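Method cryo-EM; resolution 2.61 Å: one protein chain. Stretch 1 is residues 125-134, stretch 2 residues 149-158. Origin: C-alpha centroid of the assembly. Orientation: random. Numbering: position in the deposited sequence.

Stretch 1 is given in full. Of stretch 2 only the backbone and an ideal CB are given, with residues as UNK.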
ATOM      1  N   TYR A 125       5.901  48.025 -13.267  1.00 37.35           N
ATOM      2  CA  TYR A 125       5.481  49.345 -13.720  1.00 37.35           C
ATOM      3  C   TYR A 125       5.314  50.307 -12.558  1.00 37.35           C
ATOM      4  O   TYR A 125       5.529  51.509 -12.724  1.00 37.35           O
ATOM      5  CB  TYR A 125       4.176  49.225 -14.510  1.00 37.35           C
ATOM      6  CG  TYR A 125       3.572  50.518 -15.026  1.00 37.35           C
ATOM      7  CD1 TYR A 125       3.924  51.019 -16.266  1.00 37.35           C
ATOM      8  CD2 TYR A 125       2.614  51.215 -14.290  1.00 37.35           C
ATOM      9  CE1 TYR A 125       3.369  52.184 -16.744  1.00 37.35           C
ATOM     10  CE2 TYR A 125       2.059  52.373 -14.759  1.00 37.35           C
ATOM     11  CZ  TYR A 125       2.438  52.853 -15.986  1.00 37.35           C
ATOM     12  OH  TYR A 125       1.879  54.011 -16.457  1.00 37.35           O
ATOM     13  N   GLU A 126       4.916  49.799 -11.394  1.00 44.40           N
ATOM     14  CA  GLU A 126       4.730  50.643 -10.221  1.00 44.40           C
ATOM     15  C   GLU A 126       6.059  51.202  -9.725  1.00 44.40           C
ATOM     16  O   GLU A 126       6.136  52.366  -9.316  1.00 44.40           O
ATOM     17  CB  GLU A 126       4.018  49.834  -9.139  1.00 44.40           C
ATOM     18  CG  GLU A 126       4.118  50.367  -7.732  1.00 44.40           C
ATOM     19  CD  GLU A 126       3.506  49.421  -6.722  1.00 44.40           C
ATOM     20  OE1 GLU A 126       2.643  48.611  -7.117  1.00 44.40           O
ATOM     21  OE2 GLU A 126       3.886  49.481  -5.537  1.00 44.40           O
ATOM     22  N   CYS A 127       7.122  50.397  -9.791  1.00 42.40           N
ATOM     23  CA  CYS A 127       8.456  50.871  -9.437  1.00 42.40           C
ATOM     24  C   CYS A 127       8.981  51.873 -10.459  1.00 42.40           C
ATOM     25  O   CYS A 127       9.620  52.860 -10.089  1.00 42.40           O
ATOM     26  CB  CYS A 127       9.402  49.677  -9.303  1.00 42.40           C
ATOM     27  SG  CYS A 127      11.014  49.982  -8.529  1.00 42.40           S
ATOM     28  N   ALA A 128       8.704  51.658 -11.743  1.00 41.08           N
ATOM     29  CA  ALA A 128       9.287  52.510 -12.773  1.00 41.08           C
ATOM     30  C   ALA A 128       8.532  53.823 -12.942  1.00 41.08           C
ATOM     31  O   ALA A 128       9.144  54.853 -13.237  1.00 41.08           O
ATOM     32  CB  ALA A 128       9.345  51.760 -14.101  1.00 41.08           C
ATOM     33  N   MET A 129       7.208  53.815 -12.779  1.00 50.01           N
ATOM     34  CA  MET A 129       6.415  55.032 -12.920  1.00 50.01           C
ATOM     35  C   MET A 129       6.539  55.959 -11.716  1.00 50.01           C
ATOM     36  O   MET A 129       6.227  57.147 -11.838  1.00 50.01           O
ATOM     37  CB  MET A 129       4.945  54.664 -13.163  1.00 50.01           C
ATOM     38  CG  MET A 129       4.056  55.753 -13.750  1.00 50.01           C
ATOM     39  SD  MET A 129       4.853  56.805 -14.970  1.00 50.01           S
ATOM     40  CE  MET A 129       4.742  55.787 -16.432  1.00 50.01           C
ATOM     41  N   SER A 130       7.008  55.450 -10.572  1.00 51.34           N
ATOM     42  CA  SER A 130       7.182  56.285  -9.388  1.00 51.34           C
ATOM     43  C   SER A 130       8.263  57.338  -9.594  1.00 51.34           C
ATOM     44  O   SER A 130       8.082  58.502  -9.224  1.00 51.34           O
ATOM     45  CB  SER A 130       7.523  55.416  -8.184  1.00 51.34           C
ATOM     46  OG  SER A 130       6.599  54.362  -8.041  1.00 51.34           O
ATOM     47  N   GLY A 131       9.386  56.956 -10.184  1.00 54.68           N
ATOM     48  CA  GLY A 131      10.456  57.905 -10.397  1.00 54.68           C
ATOM     49  C   GLY A 131      10.430  58.568 -11.755  1.00 54.68           C
ATOM     50  O   GLY A 131      11.446  58.577 -12.453  1.00 54.68           O
ATOM     51  N   THR A 132       9.296  59.150 -12.140  1.00 64.78           N
ATOM     52  CA  THR A 132       9.164  59.638 -13.509  1.00 64.78           C
ATOM     53  C   THR A 132       9.803  61.013 -13.715  1.00 64.78           C
ATOM     54  O   THR A 132      10.491  61.213 -14.723  1.00 64.78           O
ATOM     55  CB  THR A 132       7.691  59.617 -13.943  1.00 64.78           C
ATOM     56  OG1 THR A 132       7.558  60.214 -15.238  1.00 64.78           O
ATOM     57  CG2 THR A 132       6.762  60.287 -12.942  1.00 64.78           C
ATOM     58  N   ARG A 133       9.597  61.954 -12.780  1.00 73.44           N
ATOM     59  CA  ARG A 133      10.201  63.298 -12.784  1.00 73.44           C
ATOM     60  C   ARG A 133       9.909  64.084 -14.064  1.00 73.44           C
ATOM     61  O   ARG A 133      10.771  64.781 -14.599  1.00 73.44           O
ATOM     62  CB  ARG A 133      11.712  63.235 -12.532  1.00 73.44           C
ATOM     63  CG  ARG A 133      12.111  62.864 -11.121  1.00 73.44           C
ATOM     64  CD  ARG A 133      11.683  63.928 -10.132  1.00 73.44           C
ATOM     65  NE  ARG A 133      10.504  63.515  -9.381  1.00 73.44           N
ATOM     66  CZ  ARG A 133       9.707  64.345  -8.721  1.00 73.44           C
ATOM     67  NH1 ARG A 133       9.955  65.648  -8.718  1.00 73.44           N
ATOM     68  NH2 ARG A 133       8.659  63.870  -8.067  1.00 73.44           N
ATOM     69  N   SER A 134       8.682  63.976 -14.554  1.00 77.15           N
ATOM     70  CA  SER A 134       8.284  64.650 -15.780  1.00 77.15           C
ATOM     71  C   SER A 134       7.215  65.693 -15.479  1.00 77.15           C
ATOM     72  O   SER A 134       6.483  65.592 -14.492  1.00 77.15           O
ATOM     73  CB  SER A 134       7.771  63.648 -16.819  1.00 77.15           C
ATOM     74  OG  SER A 134       7.114  64.310 -17.882  1.00 77.15           O
ATOM     75  N   UNK A 149       3.125  65.032  -2.931  1.00 84.58           N
ATOM     76  CA  UNK A 149       3.055  64.001  -3.955  1.00 84.58           C
ATOM     77  C   UNK A 149       4.021  64.257  -5.099  1.00 84.58           C
ATOM     78  O   UNK A 149       4.422  63.308  -5.778  1.00 84.58           O
ATOM     79  CB  UNK A 149       1.628  63.898  -4.497  1.00 84.58           C
ATOM     80  N   UNK A 150       4.406  65.510  -5.320  1.00 84.94           N
ATOM     81  CA  UNK A 150       5.311  65.869  -6.401  1.00 84.94           C
ATOM     82  C   UNK A 150       6.777  65.693  -6.034  1.00 84.94           C
ATOM     83  O   UNK A 150       7.639  65.949  -6.879  1.00 84.94           O
ATOM     84  CB  UNK A 150       5.061  67.318  -6.824  1.00 84.94           C
ATOM     85  N   UNK A 151       7.082  65.283  -4.805  1.00 82.35           N
ATOM     86  CA  UNK A 151       8.470  65.187  -4.372  1.00 82.35           C
ATOM     87  C   UNK A 151       8.785  63.816  -3.793  1.00 82.35           C
ATOM     88  O   UNK A 151       9.897  63.309  -3.961  1.00 82.35           O
ATOM     89  CB  UNK A 151       8.777  66.272  -3.338  1.00 82.35           C
ATOM     90  N   UNK A 152       7.822  63.211  -3.107  1.00 76.39           N
ATOM     91  CA  UNK A 152       8.034  61.939  -2.429  1.00 76.39           C
ATOM     92  C   UNK A 152       7.196  60.823  -3.041  1.00 76.39           C
ATOM     93  O   UNK A 152       6.756  59.916  -2.334  1.00 76.39           O
ATOM     94  CB  UNK A 152       7.710  62.077  -0.940  1.00 76.39           C
ATOM     95  N   UNK A 153       6.966  60.878  -4.355  1.00 65.54           N
ATOM     96  CA  UNK A 153       6.219  59.809  -5.008  1.00 65.54           C
ATOM     97  C   UNK A 153       7.044  58.535  -5.110  1.00 65.54           C
ATOM     98  O   UNK A 153       6.499  57.435  -4.981  1.00 65.54           O
ATOM     99  CB  UNK A 153       5.767  60.252  -6.401  1.00 65.54           C
ATOM    100  N   UNK A 154       8.365  58.657  -5.272  1.00 58.47           N
ATOM    101  CA  UNK A 154       9.216  57.489  -5.456  1.00 58.47           C
ATOM    102  C   UNK A 154       9.417  56.673  -4.189  1.00 58.47           C
ATOM    103  O   UNK A 154      10.122  55.664  -4.244  1.00 58.47           O
ATOM    104  CB  UNK A 154      10.579  57.929  -5.993  1.00 58.47           C
ATOM    105  N   UNK A 155       8.824  57.063  -3.065  1.00 61.22           N
ATOM    106  CA  UNK A 155       8.885  56.288  -1.840  1.00 61.22           C
ATOM    107  C   UNK A 155       7.595  55.544  -1.546  1.00 61.22           C
ATOM    108  O   UNK A 155       7.493  54.912  -0.496  1.00 61.22           O
ATOM    109  CB  UNK A 155       9.228  57.205  -0.664  1.00 61.22           C
ATOM    110  N   UNK A 156       6.618  55.581  -2.454  1.00 61.46           N
ATOM    111  CA  UNK A 156       5.301  55.024  -2.167  1.00 61.46           C
ATOM    112  C   UNK A 156       5.307  53.497  -2.171  1.00 61.46           C
ATOM    113  O   UNK A 156       4.411  52.877  -1.588  1.00 61.46           O
ATOM    114  CB  UNK A 156       4.283  55.540  -3.186  1.00 61.46           C
ATOM    115  N   UNK A 157       6.313  52.865  -2.776  1.00 62.30           N
ATOM    116  CA  UNK A 157       6.354  51.408  -2.813  1.00 62.30           C
ATOM    117  C   UNK A 157       6.857  50.832  -1.497  1.00 62.30           C
ATOM    118  O   UNK A 157       6.258  49.900  -0.949  1.00 62.30           O
ATOM    119  CB  UNK A 157       7.240  50.931  -3.966  1.00 62.30           C
ATOM    120  N   UNK A 158       7.948  51.384  -0.966  1.00 67.22           N
ATOM    121  CA  UNK A 158       8.568  50.890   0.257  1.00 67.22           C
ATOM    122  C   UNK A 158       7.786  51.242   1.516  1.00 67.22           C
ATOM    123  O   UNK A 158       8.155  50.775   2.597  1.00 67.22           O
ATOM    124  CB  UNK A 158       9.989  51.444   0.372  1.00 67.22           C
TER

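Position 149 has a CA-to-CB bond that runs sideways, with no atom of stretch 1 within 5.5 Å of the ideal CB, so this contact sets no preference. It holds Cys149, bonded covalently to a group elsewhere in the structure.

At 150 the carbonyl oxygen meets the guanidinium of Arg133 near the plane of the group, with NH2 of Arg133 2.6 Å and NH1 of Arg133 3.0 Å from O of residue 150. Both are hydrogen bonds, the NH2 one shorter and straighter. Since any residue supplies that oxygen, the side chain is loosely constrained: its CB points sideways, 5.1 Å from Arg133 NH2, and polar, aliphatic or aromatic groups would all fit. The deposited residue is Trp150, with chi1 in m.

Position 151 points away, although its ideal CB is still 5.3 Å from Arg133 NH2. A neighboring positive charge makes an acid reasonable, but small or polar residues would serve too. Glu151 is found, and no salt bridge forms. Position 152 also points away, into space that stretch 1 does not fill; nearly anything suits, and Glu152 stands there.

Position 153 points toward stretch 1, its ideal CB 4.0 Å from Ser130 O and 4.9 Å from Arg133 NH2. A medium aliphatic chain could pack beside the Ser130 carbonyl, though a polar donor might seek the carbonyl. Leu153 takes the packing solution, with chi1 in t and its CG 3.8 Å from Ser130 O.

At 154 the backbones draw together: the CA atoms of Ser130 and residue 154 are 4.6 Å apart, and the ideal CB lies 4.4 Å from Gly131 CA. A small residue would fit, as would a longer one able to turn outward. His154 follows the second course: CB stays near Gly131, while chi1 in p carries the ring away.

Position 155 points away and is free as far as stretch 1 is concerned; Lys155 occupies it.

Position 156 points toward stretch 1, but its ideal CB has no neighbor there within 5.5 Å, leaving room for a branched or medium apolar residue. Val156 reaches in with CG1, 4.2 Å from Ser130 OG.

Position 157 also points toward stretch 1, its ideal CB 4.0 Å from the carboxylate oxygen OE2 of Glu126. A short donor such as serine or threonine suits this spacing. Ser157 donates from OG to Glu126 OE2 at 3.2 Å.

Position 158 lies out of reach; Cys158 is covalently bonded elsewhere in the structure.

Stretch 2, residues 149-158: CWEELHKVSC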
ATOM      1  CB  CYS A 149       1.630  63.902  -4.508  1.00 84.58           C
ATOM      2  SG  CYS A 149       1.240  62.377  -5.405  1.00 84.58           S
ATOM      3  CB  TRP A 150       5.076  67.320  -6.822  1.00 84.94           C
ATOM      4  CG  TRP A 150       3.928  67.513  -7.754  1.00 84.94           C
ATOM      5  CD1 TRP A 150       3.993  67.746  -9.095  1.00 84.94           C
ATOM      6  CD2 TRP A 150       2.538  67.506  -7.414  1.00 84.94           C
ATOM      7  NE1 TRP A 150       2.731  67.880  -9.612  1.00 84.94           N
ATOM      8  CE2 TRP A 150       1.819  67.736  -8.601  1.00 84.94           C
ATOM      9  CE3 TRP A 150       1.832  67.326  -6.222  1.00 84.94           C
ATOM     10  CZ2 TRP A 150       0.429  67.788  -8.630  1.00 84.94           C
ATOM     11  CZ3 TRP A 150       0.454  67.378  -6.254  1.00 84.94           C
ATOM     12  CH2 TRP A 150      -0.233  67.610  -7.448  1.00 84.94           C
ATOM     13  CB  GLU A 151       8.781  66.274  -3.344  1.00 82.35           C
ATOM     14  CG  GLU A 151       9.155  67.612  -3.952  1.00 82.35           C
ATOM     15  CD  GLU A 151       7.962  68.537  -4.103  1.00 82.35           C
ATOM     16  OE1 GLU A 151       6.909  68.256  -3.492  1.00 82.35           O
ATOM     17  OE2 GLU A 151       8.074  69.543  -4.834  1.00 82.35           O
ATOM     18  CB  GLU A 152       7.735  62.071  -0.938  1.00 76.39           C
ATOM     19  CG  GLU A 152       8.311  63.324  -0.308  1.00 76.39           C
ATOM     20  CD  GLU A 152       7.939  63.473   1.154  1.00 76.39           C
ATOM     21  OE1 GLU A 152       7.169  62.633   1.665  1.00 76.39           O
ATOM     22  OE2 GLU A 152       8.421  64.431   1.793  1.00 76.39           O
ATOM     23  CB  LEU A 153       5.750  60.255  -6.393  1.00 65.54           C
ATOM     24  CG  LEU A 153       4.954  59.237  -7.221  1.00 65.54           C
ATOM     25  CD1 LEU A 153       3.748  58.726  -6.460  1.00 65.54           C
ATOM     26  CD2 LEU A 153       4.533  59.814  -8.546  1.00 65.54           C
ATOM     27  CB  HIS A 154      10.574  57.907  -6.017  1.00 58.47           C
ATOM     28  CG  HIS A 154      11.309  58.890  -5.164  1.00 58.47           C
ATOM     29  ND1 HIS A 154      11.340  60.238  -5.445  1.00 58.47           N
ATOM     30  CD2 HIS A 154      12.060  58.722  -4.051  1.00 58.47           C
ATOM     31  CE1 HIS A 154      12.068  60.858  -4.536  1.00 58.47           C
ATOM     32  NE2 HIS A 154      12.516  59.961  -3.679  1.00 58.47           N
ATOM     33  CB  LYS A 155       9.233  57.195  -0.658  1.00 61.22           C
ATOM     34  CG  LYS A 155      10.713  57.436  -0.488  1.00 61.22           C
ATOM     35  CD  LYS A 155      10.996  58.218   0.769  1.00 61.22           C
ATOM     36  CE  LYS A 155      11.018  59.701   0.483  1.00 61.22           C
ATOM     37  NZ  LYS A 155      11.934  60.018  -0.639  1.00 61.22           N
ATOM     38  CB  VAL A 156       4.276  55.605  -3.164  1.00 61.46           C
ATOM     39  CG1 VAL A 156       4.360  54.923  -4.519  1.00 61.46           C
ATOM     40  CG2 VAL A 156       2.865  55.550  -2.606  1.00 61.46           C
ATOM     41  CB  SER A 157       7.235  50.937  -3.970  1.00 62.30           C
ATOM     42  OG  SER A 157       6.611  51.175  -5.217  1.00 62.30           O
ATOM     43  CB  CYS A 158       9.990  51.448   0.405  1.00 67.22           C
ATOM     44  SG  CYS A 158      11.061  51.377  -1.055  1.00 67.22           S
TER
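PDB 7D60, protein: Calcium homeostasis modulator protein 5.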